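Local coordinates for protein titin (Homo sapiens, PDB 3LCY) that probably serves as a giant modular scaffold of the muscle sarcomere, joining an A-band region of tandem immunoglobulin domains to a serine/threonine protein kinase, at residues G5-I10 and T83-V89; K12-D16 and Q26-Q30; T19-A24 and T66-Q72; G115-T120 and V162-Q167; I128-V132 and S180-G184. All coordinates share one frame; numbering follows the deposited sequence.

In the fold
The chain forms two immunoglobulin domains of the I-set end to end. Contacts 1, 2 and 3 lie in the first, joined by strands 6-10, 24-34 and 62-68 of one sheet; the centres of 1 and 2, like those of 2 and 3, are about 17 Å apart. Along the chain, contacts 2 and 3 alternate within the span closed by contact 1, and contacts 4 and 5 alternate later, in the second domain. Contact 4 closes a turn like that of contact 3, and contact 5 repeats the Asn-x-x-Gly loop of contact 1. Contacts 3 and 5 meet at the domain junction; contacts 1 and 4, about 61 Å apart between centres, mark the far ends.

Contact 1. Residues G5-I10 and T83-V89; sequences GEAPGI and TNEVGEV
P8 and N84 form the close-packed middle of this contact. The pyrrolidine ring lies against the turn 83-87, its CD 2.9 Å from G87 O and 3.5 Å from N84 OD1, while CB meets V89 CG2 at 3.7 Å. The ring, itself buried, also packs on I31 of strand 24-34 and A82 of strand 76-83. N84 holds its amide across the gap: with CG between the backbone N and the carbonyl carbon (chi1 79°), ND2 is turned to the carbonyl oxygen of E6 at 2.7 Å. That oxygen lies in the amide plane, although the donor is tilted from the plane of the acceptor carbonyl. The same ND2 also donates to P35 O, and on the other side of the amide OD1 accepts from G87 N at 2.9 Å, nearly in line with its C=O. Both ends of the group are therefore used, which fixes which end is oxygen and keeps the amide from rotating.

The residues N84-G87 make the Asx motif of the Asn-x-x-Gly loop that joins strands F and G in many I-set domains, and here the first strand of the domain is laid beside it. V86 is exposed, yet it lies along A7 and the poorly ordered G5, its CG1 being 3.8 Å from A7 CB. The fit is looser at the other end, where I10 and V89 slide past each other in opposite directions, CG1 of I10 lying 4.2 Å from CG2 of V89.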
# COMPACT_ATOMS: atom_id res chain seq x y z
N GLY A 5 3.91 -8.43 41.08
CA GLY A 5 3.09 -7.78 40.11
C GLY A 5 3.01 -8.82 39.03
O GLY A 5 3.81 -9.75 39.02
N GLU A 6 2.06 -8.68 38.13
CA GLU A 6 1.92 -9.63 37.07
C GLU A 6 2.33 -8.89 35.82
O GLU A 6 1.85 -7.80 35.55
CB GLU A 6 0.48 -10.11 37.00
CG GLU A 6 -0.09 -10.42 38.36
CD GLU A 6 -1.42 -11.13 38.31
OE1 GLU A 6 -2.18 -11.04 39.29
OE2 GLU A 6 -1.70 -11.77 37.28
N ALA A 7 3.22 -9.50 35.04
CA ALA A 7 3.69 -8.89 33.81
C ALA A 7 2.50 -8.91 32.89
O ALA A 7 1.60 -9.71 33.06
CB ALA A 7 4.83 -9.67 33.22
N PRO A 8 2.48 -8.02 31.92
CA PRO A 8 1.35 -7.98 31.01
C PRO A 8 1.15 -9.32 30.29
O PRO A 8 2.07 -9.89 29.75
CB PRO A 8 1.75 -6.90 30.01
CG PRO A 8 2.70 -6.07 30.72
CD PRO A 8 3.47 -6.99 31.60
N GLY A 9 -0.09 -9.78 30.31
CA GLY A 9 -0.47 -11.03 29.69
C GLY A 9 -1.50 -10.78 28.62
O GLY A 9 -2.41 -10.00 28.80
N ILE A 10 -1.34 -11.44 27.49
CA ILE A 10 -2.27 -11.26 26.40
C ILE A 10 -3.52 -12.11 26.59
O ILE A 10 -3.43 -13.32 26.73
CB ILE A 10 -1.59 -11.58 25.06
CG1 ILE A 10 -0.51 -10.54 24.77
CG2 ILE A 10 -2.58 -11.62 23.94
CD1 ILE A 10 0.58 -11.00 23.88
N THR A 83 3.54 -2.52 28.85
CA THR A 83 4.58 -2.59 29.86
C THR A 83 4.17 -2.21 31.28
O THR A 83 3.25 -1.43 31.49
CB THR A 83 5.76 -1.70 29.49
OG1 THR A 83 6.06 -1.86 28.11
CG2 THR A 83 6.95 -2.07 30.29
N ASN A 84 4.89 -2.78 32.23
CA ASN A 84 4.71 -2.53 33.65
C ASN A 84 6.05 -2.87 34.32
O ASN A 84 6.96 -3.31 33.64
CB ASN A 84 3.48 -3.22 34.24
CG ASN A 84 3.69 -4.67 34.51
OD1 ASN A 84 4.77 -5.18 34.34
ND2 ASN A 84 2.64 -5.34 34.93
N GLU A 85 6.20 -2.64 35.61
CA GLU A 85 7.49 -2.91 36.24
C GLU A 85 7.91 -4.37 36.11
O GLU A 85 9.08 -4.65 35.89
CB GLU A 85 7.49 -2.54 37.73
CG GLU A 85 6.62 -1.39 38.14
CD GLU A 85 6.33 -1.41 39.63
OE1 GLU A 85 6.77 -0.49 40.34
OE2 GLU A 85 5.67 -2.35 40.09
N VAL A 86 6.97 -5.28 36.26
CA VAL A 86 7.27 -6.70 36.17
C VAL A 86 7.80 -7.15 34.81
O VAL A 86 8.70 -7.98 34.76
CB VAL A 86 6.05 -7.54 36.49
CG1 VAL A 86 6.44 -8.98 36.61
CG2 VAL A 86 5.40 -7.05 37.74
N GLY A 87 7.25 -6.63 33.72
CA GLY A 87 7.70 -7.02 32.40
C GLY A 87 6.89 -6.43 31.26
O GLY A 87 6.03 -5.61 31.48
N GLU A 88 7.18 -6.85 30.04
CA GLU A 88 6.45 -6.34 28.89
C GLU A 88 6.11 -7.41 27.86
O GLU A 88 6.84 -8.38 27.71
CB GLU A 88 7.19 -5.17 28.26
CG GLU A 88 8.36 -5.54 27.40
CD GLU A 88 9.04 -4.31 26.83
OE1 GLU A 88 9.77 -4.44 25.83
OE2 GLU A 88 8.86 -3.22 27.38
N VAL A 89 5.01 -7.22 27.13
CA VAL A 89 4.58 -8.15 26.10
C VAL A 89 4.40 -7.39 24.80
O VAL A 89 4.22 -6.19 24.80
CB VAL A 89 3.26 -8.84 26.43
CG1 VAL A 89 3.36 -9.62 27.72
CG2 VAL A 89 2.14 -7.83 26.50

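Contact 2. Residues K12-D16 and Q26-Q30; sequences KEMKD and QLSCQ
K12 and Q30 pair antiparallel in a hydrogen-bonded bridge, Q30 N giving a sound bond to K12 O (2.8 Å) that arrives in the carbonyl plane on a lone pair, and K12 N returning a weak one to Q30 O (3.3 Å). Past this bridge the chain 13-16 leaves the strand edge on its way to strand 17-20, the crossover by which an I-set domain passes its first strand from one sheet to the other. K12 bridges the widening gap. Its CG stands anti to the backbone N (chi1 180°), the chain bends at chi2, and the extended remainder carries NZ to S28 O at 2.6 Å, from above the carbonyl plane. Along the way its CB packs on Q30 CG at 3.5 Å.

Where the backbones have parted, a water takes over, accepting from K15 N (3.2 Å) and from S28 N (3.1 Å). M14 turns inward instead: its CG meets C29 CB at 3.5 Å, its end is directed toward L27, though its exact position is doubtful, and the side chain also touches C80 of strand 76-83. S28 points its hydroxyl the other way, to T64.

The ammonium thus takes up the S28 carbonyl and the water the N-H groups of K15 and S28 where direct strand pairing has ended, consistent with the chain leaving the sheet edge here.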
# COMPACT_ATOMS: atom_id res chain seq x y z
N LYS A 12 -6.43 -11.35 24.52
CA LYS A 12 -6.80 -11.39 23.12
C LYS A 12 -5.67 -10.73 22.38
O LYS A 12 -5.33 -9.59 22.65
CB LYS A 12 -8.11 -10.65 22.91
CG LYS A 12 -8.61 -10.61 21.48
CD LYS A 12 -8.21 -9.33 20.78
CE LYS A 12 -8.51 -9.39 19.29
NZ LYS A 12 -8.05 -8.20 18.55
N GLU A 13 -5.05 -11.45 21.46
CA GLU A 13 -3.98 -10.90 20.66
C GLU A 13 -4.52 -10.09 19.50
O GLU A 13 -5.66 -10.25 19.12
CB GLU A 13 -3.07 -12.01 20.17
CG GLU A 13 -3.71 -12.93 19.19
CD GLU A 13 -2.74 -13.91 18.66
OE1 GLU A 13 -1.93 -14.41 19.45
OE2 GLU A 13 -2.77 -14.18 17.45
N MET A 14 -3.69 -9.24 18.93
CA MET A 14 -4.11 -8.44 17.80
C MET A 14 -4.42 -9.29 16.60
O MET A 14 -3.79 -10.30 16.36
CB MET A 14 -3.07 -7.40 17.44
CG MET A 14 -3.06 -6.22 18.35
SD MET A 14 -2.05 -4.93 17.71
CE MET A 14 -3.24 -4.01 16.79
N LYS A 15 -5.41 -8.87 15.84
CA LYS A 15 -5.85 -9.59 14.68
C LYS A 15 -5.77 -8.71 13.46
O LYS A 15 -5.84 -7.51 13.55
CB LYS A 15 -7.29 -10.03 14.84
CG LYS A 15 -7.53 -10.97 15.96
CD LYS A 15 -6.89 -12.30 15.70
CE LYS A 15 -6.95 -13.15 16.94
NZ LYS A 15 -6.61 -14.55 16.66
N ASP A 16 -5.61 -9.34 12.32
CA ASP A 16 -5.59 -8.61 11.06
C ASP A 16 -6.93 -7.92 10.84
O ASP A 16 -7.99 -8.50 11.08
CB ASP A 16 -5.27 -9.55 9.89
CG ASP A 16 -3.81 -9.98 9.89
OD1 ASP A 16 -3.03 -9.44 10.69
OD2 ASP A 16 -3.45 -10.86 9.07
N GLN A 26 -9.80 0.18 13.26
CA GLN A 26 -9.60 -0.12 14.67
C GLN A 26 -8.77 -1.38 14.87
O GLN A 26 -9.20 -2.48 14.52
CB GLN A 26 -10.94 -0.25 15.40
CG GLN A 26 -11.58 1.08 15.78
CD GLN A 26 -12.89 0.91 16.51
OE1 GLN A 26 -12.95 1.00 17.74
NE2 GLN A 26 -13.96 0.66 15.77
N LEU A 27 -7.58 -1.22 15.44
CA LEU A 27 -6.74 -2.36 15.79
C LEU A 27 -6.75 -2.52 17.30
O LEU A 27 -6.26 -1.65 18.03
CB LEU A 27 -5.31 -2.17 15.28
CG LEU A 27 -5.16 -2.00 13.76
CD1 LEU A 27 -4.86 -0.55 13.41
CD2 LEU A 27 -4.07 -2.91 13.22
N SER A 28 -7.30 -3.63 17.78
CA SER A 28 -7.49 -3.81 19.21
C SER A 28 -6.85 -5.09 19.75
O SER A 28 -6.60 -6.04 19.01
CB SER A 28 -8.98 -3.79 19.55
OG SER A 28 -9.19 -3.88 20.95
N CYS A 29 -6.60 -5.10 21.06
CA CYS A 29 -6.05 -6.26 21.74
C CYS A 29 -6.31 -6.15 23.24
O CYS A 29 -6.51 -5.05 23.76
CB CYS A 29 -4.55 -6.40 21.47
SG CYS A 29 -3.55 -5.09 22.21
N GLN A 30 -6.27 -7.25 23.97
CA GLN A 30 -6.39 -7.23 25.41
C GLN A 30 -5.18 -7.73 26.12
O GLN A 30 -4.81 -8.84 25.96
CB GLN A 30 -7.52 -8.10 25.84
CG GLN A 30 -8.71 -7.94 25.09
CD GLN A 30 -9.87 -8.22 25.90
OE1 GLN A 30 -9.74 -8.60 27.03
NE2 GLN A 30 -11.02 -8.03 25.36
O HOH W 1 -7.10 -6.17 15.97

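Contact 3. Residues T19-A24 and T66-Q72; sequences TKLGEA and TVMTEEQ
T69 OG1 is gripped from two sides: it accepts from G22 N at 2.7 Å and donates to E23 O at 2.8 Å. The hydroxyl reaches E23 O in the carbonyl plane, on a lone pair, whereas T69 N comes to the same oxygen from above that plane at 3.2 Å, so one carbonyl takes both donors of a single threonine. The chi1 of 72° makes this possible, placing OG1 between the backbone N and the carbonyl carbon, over the turn. CG2 is left pointing at T19 CG2, tip to tip at 4.1 Å.

The turn K20-E23 is a type II beta turn, closed by E23 N to K20 O and with G22 at positive phi. It joins strands 17-20 and 24-34, A' and B of the I-set fold, at the end of the domain nearest its neighbour, and T69 fastens the chain leaving strand 62-68 against it. To one side A24 packs on M68, whose chain bends at chi2 and chi3 to set CE 3.6 Å from A24 CB. To the other, L21 lays CD1 alongside the backbone of E71, 3.6 Å from its O, and also touches I128 of the second domain.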
# COMPACT_ATOMS: atom_id res chain seq x y z
N THR A 19 -10.11 -2.43 6.27
CA THR A 19 -10.97 -1.26 6.23
C THR A 19 -10.85 -0.56 4.89
O THR A 19 -9.83 -0.67 4.21
CB THR A 19 -10.63 -0.26 7.35
OG1 THR A 19 -11.73 0.63 7.56
CG2 THR A 19 -9.39 0.55 6.98
N LYS A 20 -11.89 0.17 4.50
CA LYS A 20 -11.88 0.92 3.26
C LYS A 20 -10.91 2.10 3.36
O LYS A 20 -10.95 2.85 4.34
CB LYS A 20 -13.27 1.42 2.91
CG LYS A 20 -13.30 2.37 1.71
CD LYS A 20 -14.67 3.01 1.54
CE LYS A 20 -14.67 4.00 0.38
NZ LYS A 20 -15.98 4.68 0.22
N LEU A 21 -10.06 2.25 2.36
CA LEU A 21 -9.12 3.36 2.32
C LEU A 21 -9.86 4.68 2.46
O LEU A 21 -10.83 4.94 1.74
CB LEU A 21 -8.30 3.34 1.02
CG LEU A 21 -7.29 4.47 0.84
CD1 LEU A 21 -6.34 4.54 2.02
CD2 LEU A 21 -6.52 4.29 -0.46
N GLY A 22 -9.42 5.51 3.40
CA GLY A 22 -10.08 6.77 3.67
C GLY A 22 -10.95 6.71 4.90
O GLY A 22 -11.36 7.73 5.44
N GLU A 23 -11.24 5.49 5.36
CA GLU A 23 -12.07 5.29 6.54
C GLU A 23 -11.22 4.91 7.75
O GLU A 23 -10.02 4.68 7.64
CB GLU A 23 -13.13 4.22 6.28
CG GLU A 23 -14.11 4.59 5.19
CD GLU A 23 -14.94 5.82 5.55
OE1 GLU A 23 -15.12 6.09 6.75
OE2 GLU A 23 -15.41 6.50 4.62
N ALA A 24 -11.86 4.84 8.92
CA ALA A 24 -11.17 4.53 10.16
C ALA A 24 -10.91 3.04 10.30
O ALA A 24 -11.72 2.21 9.90
CB ALA A 24 -11.96 5.05 11.35
N THR A 66 -6.76 3.58 16.62
CA THR A 66 -7.62 3.93 15.50
C THR A 66 -6.81 4.69 14.48
O THR A 66 -6.24 5.73 14.79
CB THR A 66 -8.79 4.81 15.94
OG1 THR A 66 -9.58 4.11 16.91
CG2 THR A 66 -9.67 5.16 14.75
N VAL A 67 -6.78 4.18 13.26
CA VAL A 67 -6.05 4.84 12.21
C VAL A 67 -7.02 5.41 11.20
O VAL A 67 -7.86 4.70 10.68
CB VAL A 67 -5.12 3.86 11.47
CG1 VAL A 67 -4.38 4.56 10.35
CG2 VAL A 67 -4.15 3.22 12.44
N MET A 68 -6.90 6.70 10.93
CA MET A 68 -7.77 7.32 9.96
C MET A 68 -6.93 7.21 8.71
O MET A 68 -6.02 8.00 8.49
CB MET A 68 -8.05 8.77 10.31
CG MET A 68 -8.53 8.98 11.73
SD MET A 68 -9.95 7.97 12.17
CE MET A 68 -11.18 8.59 11.04
N THR A 69 -7.25 6.23 7.89
CA THR A 69 -6.52 6.00 6.71
C THR A 69 -6.68 7.06 5.66
O THR A 69 -7.72 7.52 5.43
CB THR A 69 -6.83 4.63 6.16
OG1 THR A 69 -8.14 4.61 5.62
CG2 THR A 69 -6.75 3.66 7.23
N GLU A 70 -5.58 7.45 5.06
CA GLU A 70 -5.61 8.43 4.03
C GLU A 70 -4.91 7.96 2.80
O GLU A 70 -5.24 8.34 1.74
CB GLU A 70 -4.99 9.71 4.53
CG GLU A 70 -3.81 9.51 5.39
CD GLU A 70 -3.00 10.75 5.62
OE1 GLU A 70 -3.37 11.79 5.12
OE2 GLU A 70 -1.99 10.71 6.30
N GLU A 71 -3.91 7.13 2.98
CA GLU A 71 -3.05 6.69 1.90
C GLU A 71 -2.71 5.24 1.99
O GLU A 71 -2.83 4.65 2.98
CB GLU A 71 -1.78 7.54 1.85
CG GLU A 71 -0.88 7.34 3.02
CD GLU A 71 0.39 8.10 2.96
OE1 GLU A 71 0.62 8.81 2.01
OE2 GLU A 71 1.17 8.00 3.88
N GLN A 72 -2.27 4.69 0.89
CA GLN A 72 -1.94 3.29 0.78
C GLN A 72 -0.89 2.85 1.73
O GLN A 72 -0.86 1.76 2.13
CB GLN A 72 -1.56 2.94 -0.64
CG GLN A 72 -2.70 2.47 -1.41
CD GLN A 72 -2.43 2.29 -2.85
OE1 GLN A 72 -3.14 1.61 -3.52
NE2 GLN A 72 -1.41 2.88 -3.32

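Contact 4. Residues G115-T120 and V162-Q167; sequences GAVGST and VMKNVQ
Between G118 and V166, and between V166 and S119, two backbone hydrogen bonds hold the segments together. G118 N donates to V166 O at 2.9 Å and 174°, in the carbonyl plane; V166 N returns to S119 O at 3.1 Å and 172°, tilted from that carbonyl plane. A third polar group lies within the turn: S119 OG and S119 N both donate to A116 O, from the same face of its plane, the hydroxyl at 2.7 Å. Farther out, a water bridges T120 OG1 and N165 N.

A116-S119 is a type II beta turn between strands 112-116 and 121-130, with G118 at positive phi. It is the A'-B turn of the second I-set domain, here tied to the chain leaving strand 158-163 and approaching the short helix 168-171, for which Q167 is the N-cap residue.

Two side chains pack on polar groups. With chi1 -53° the buried V166 fits its CG2 among the carbonyl oxygens of the turn, close to A116 O and 3.3 Å from S119 O. V117 CG1 lies against the Q167 amide, nearest to OE1 at 3.0 Å, in van der Waals contact, the two chains crossing at about a right angle.

In the apolar part V166 also touches L121 and I194, and T120 crosses V162 obliquely, their CG2 methyls 3.5 Å apart.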
# COMPACT_ATOMS: atom_id res chain seq x y z
N GLY A 115 9.13 9.20 -27.13
CA GLY A 115 10.36 8.46 -26.94
C GLY A 115 11.34 8.71 -28.07
O GLY A 115 10.97 8.64 -29.22
N ALA A 116 12.59 9.03 -27.73
CA ALA A 116 13.61 9.28 -28.74
C ALA A 116 13.95 7.98 -29.47
O ALA A 116 14.00 6.92 -28.86
CB ALA A 116 14.85 9.87 -28.11
N VAL A 117 14.18 8.06 -30.77
CA VAL A 117 14.49 6.86 -31.53
C VAL A 117 15.79 6.23 -31.06
O VAL A 117 16.80 6.89 -30.92
CB VAL A 117 14.60 7.14 -33.04
CG1 VAL A 117 14.57 5.84 -33.82
CG2 VAL A 117 13.49 8.06 -33.48
N GLY A 118 15.74 4.92 -30.84
CA GLY A 118 16.88 4.15 -30.41
C GLY A 118 17.11 4.16 -28.92
O GLY A 118 17.95 3.43 -28.41
N SER A 119 16.35 4.97 -28.20
CA SER A 119 16.48 5.04 -26.75
C SER A 119 15.43 4.18 -26.04
O SER A 119 14.49 3.69 -26.66
CB SER A 119 16.36 6.49 -26.27
OG SER A 119 15.04 6.97 -26.41
N THR A 120 15.61 4.02 -24.73
CA THR A 120 14.66 3.29 -23.92
C THR A 120 13.55 4.21 -23.44
O THR A 120 13.81 5.34 -23.02
CB THR A 120 15.34 2.65 -22.69
OG1 THR A 120 16.20 1.59 -23.12
CG2 THR A 120 14.30 2.09 -21.74
N VAL A 162 8.96 -0.70 -19.43
CA VAL A 162 10.16 -0.26 -20.10
C VAL A 162 10.37 -0.86 -21.51
O VAL A 162 10.36 -2.02 -21.72
CB VAL A 162 11.39 -0.38 -19.18
CG1 VAL A 162 11.39 -1.60 -18.46
CG2 VAL A 162 12.60 -0.30 -19.90
N MET A 163 10.55 -0.01 -22.49
CA MET A 163 10.71 -0.47 -23.83
C MET A 163 12.08 -0.13 -24.33
O MET A 163 12.47 0.98 -24.35
CB MET A 163 9.61 0.09 -24.70
CG MET A 163 8.31 -0.62 -24.49
SD MET A 163 6.83 0.06 -25.17
CE MET A 163 7.17 1.75 -25.14
N LYS A 164 12.81 -1.13 -24.74
CA LYS A 164 14.15 -0.94 -25.21
C LYS A 164 14.22 -0.65 -26.67
O LYS A 164 13.54 -1.24 -27.43
CB LYS A 164 14.97 -2.16 -24.93
CG LYS A 164 16.01 -1.93 -23.93
CD LYS A 164 16.89 -3.11 -23.69
CE LYS A 164 16.43 -3.97 -22.54
NZ LYS A 164 17.27 -5.19 -22.43
N ASN A 165 15.09 0.24 -27.07
CA ASN A 165 15.33 0.52 -28.46
C ASN A 165 14.13 0.80 -29.29
O ASN A 165 13.83 0.10 -30.22
CB ASN A 165 16.23 -0.50 -29.16
CG ASN A 165 16.43 -0.18 -30.65
OD1 ASN A 165 15.64 -0.57 -31.47
ND2 ASN A 165 17.46 0.55 -30.97
N VAL A 166 13.41 1.84 -28.91
CA VAL A 166 12.20 2.21 -29.62
C VAL A 166 12.42 2.68 -31.05
O VAL A 166 13.35 3.42 -31.35
CB VAL A 166 11.42 3.28 -28.85
CG1 VAL A 166 11.18 2.82 -27.43
CG2 VAL A 166 12.16 4.60 -28.87
N GLN A 167 11.52 2.23 -31.91
CA GLN A 167 11.52 2.59 -33.32
C GLN A 167 10.09 2.98 -33.62
O GLN A 167 9.16 2.40 -33.07
CB GLN A 167 11.99 1.42 -34.18
CG GLN A 167 13.48 1.16 -34.06
CD GLN A 167 14.31 2.38 -34.39
OE1 GLN A 167 13.88 3.24 -35.15
NE2 GLN A 167 15.50 2.46 -33.82
O HOH W 2 17.64 1.41 -25.54

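Contact 5. Residues I128-V132 and S180-G184; sequences IGRPV and SNVFG
P131 and F183 meet at about a right angle, the proline CD resting 3.6 Å from CE2 of the ring. The phenyl is turned so that R130 O lies at its edge, in the ring plane, 3.3 Å from CE2, which lets the slightly positive ring hydrogens face a carbonyl oxygen. F183 CG stands anti to its carbonyl carbon (chi1 -55°), bringing the ring back over V182, whose CG2 sits 3.8 Å above the ring plane, over its centre. A cis peptide precedes P131 and kinks the chain just after strand 121-130.

N181 carries the other half of the contact. Its CG lies between the backbone N and the carbonyl carbon, the chi1 being 73°, and ND2 lies near both R130 O (3.4 Å) and P131 O (3.5 Å). No hydrogen bond crosses between the segments: ND2 donates instead to A99 O of strand 88-103, while OD1 accepts from G184 N at 3.0 Å, nearly in line with its C=O. N181-G184 is thus an Asx motif, the Asn-x-x-Gly loop between strands F and G of an I-set domain, set against the B-C loop at the domain junction.

R130 starts away from this loop and its chain bends at chi2 (-49°). Its NH1 turns back to G129 O at 3.0 Å, in the guanidinium plane, NH2 reaches E156 O, and NE forms a salt bridge with E75 of the first domain.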
# COMPACT_ATOMS: atom_id res chain seq x y z
N ILE A 128 -3.82 3.70 -7.45
CA ILE A 128 -4.36 3.40 -6.16
C ILE A 128 -5.29 2.20 -6.33
O ILE A 128 -6.21 2.25 -7.10
CB ILE A 128 -5.13 4.58 -5.56
CG1 ILE A 128 -4.17 5.67 -5.11
CG2 ILE A 128 -5.95 4.14 -4.39
CD1 ILE A 128 -4.85 6.91 -4.67
N GLY A 129 -5.02 1.13 -5.61
CA GLY A 129 -5.89 -0.01 -5.62
C GLY A 129 -5.59 -1.07 -4.59
O GLY A 129 -4.54 -1.58 -4.57
N ARG A 130 -6.54 -1.40 -3.73
CA ARG A 130 -6.32 -2.45 -2.74
C ARG A 130 -7.50 -3.42 -2.77
O ARG A 130 -8.63 -2.98 -2.77
CB ARG A 130 -6.12 -1.87 -1.35
CG ARG A 130 -4.76 -1.24 -1.14
CD ARG A 130 -3.63 -2.15 -1.60
NE ARG A 130 -2.32 -1.61 -1.28
CZ ARG A 130 -1.48 -1.10 -2.18
NH1 ARG A 130 -1.81 -1.08 -3.45
NH2 ARG A 130 -0.31 -0.63 -1.79
N PRO A 131 -7.26 -4.72 -2.82
CA PRO A 131 -5.94 -5.35 -2.83
C PRO A 131 -5.21 -5.10 -4.14
O PRO A 131 -5.83 -4.69 -5.11
CB PRO A 131 -6.27 -6.84 -2.73
CG PRO A 131 -7.65 -6.94 -3.25
CD PRO A 131 -8.33 -5.72 -2.77
N VAL A 132 -3.90 -5.33 -4.17
CA VAL A 132 -3.16 -5.07 -5.38
C VAL A 132 -3.86 -5.75 -6.54
O VAL A 132 -4.16 -6.93 -6.51
CB VAL A 132 -1.73 -5.59 -5.24
CG1 VAL A 132 -0.92 -5.29 -6.48
CG2 VAL A 132 -1.09 -5.00 -4.02
N SER A 180 -7.07 -4.10 -12.38
CA SER A 180 -8.30 -4.73 -11.91
C SER A 180 -8.22 -5.54 -10.63
O SER A 180 -7.27 -6.27 -10.40
CB SER A 180 -8.85 -5.67 -12.99
OG SER A 180 -9.06 -5.02 -14.22
N ASN A 181 -9.27 -5.45 -9.83
CA ASN A 181 -9.39 -6.18 -8.57
C ASN A 181 -10.84 -6.59 -8.33
O ASN A 181 -11.69 -6.36 -9.18
CB ASN A 181 -8.76 -5.44 -7.39
CG ASN A 181 -9.57 -4.26 -6.93
OD1 ASN A 181 -10.74 -4.14 -7.24
ND2 ASN A 181 -8.93 -3.38 -6.18
N VAL A 182 -11.13 -7.21 -7.20
CA VAL A 182 -12.49 -7.64 -6.91
C VAL A 182 -13.46 -6.47 -6.93
O VAL A 182 -14.59 -6.61 -7.37
CB VAL A 182 -12.58 -8.35 -5.55
CG1 VAL A 182 -11.97 -9.72 -5.63
CG2 VAL A 182 -11.89 -7.54 -4.49
N PHE A 183 -13.03 -5.33 -6.42
CA PHE A 183 -13.84 -4.12 -6.39
C PHE A 183 -14.19 -3.51 -7.75
O PHE A 183 -15.28 -2.97 -7.93
CB PHE A 183 -13.24 -3.12 -5.42
CG PHE A 183 -13.05 -3.69 -4.05
CD1 PHE A 183 -14.13 -4.19 -3.36
CD2 PHE A 183 -11.80 -3.76 -3.48
CE1 PHE A 183 -13.98 -4.73 -2.11
CE2 PHE A 183 -11.64 -4.30 -2.23
CZ PHE A 183 -12.73 -4.79 -1.55
N GLY A 184 -13.27 -3.56 -8.71
CA GLY A 184 -13.53 -3.01 -10.03
C GLY A 184 -12.34 -2.97 -10.96
O GLY A 184 -11.28 -3.50 -10.65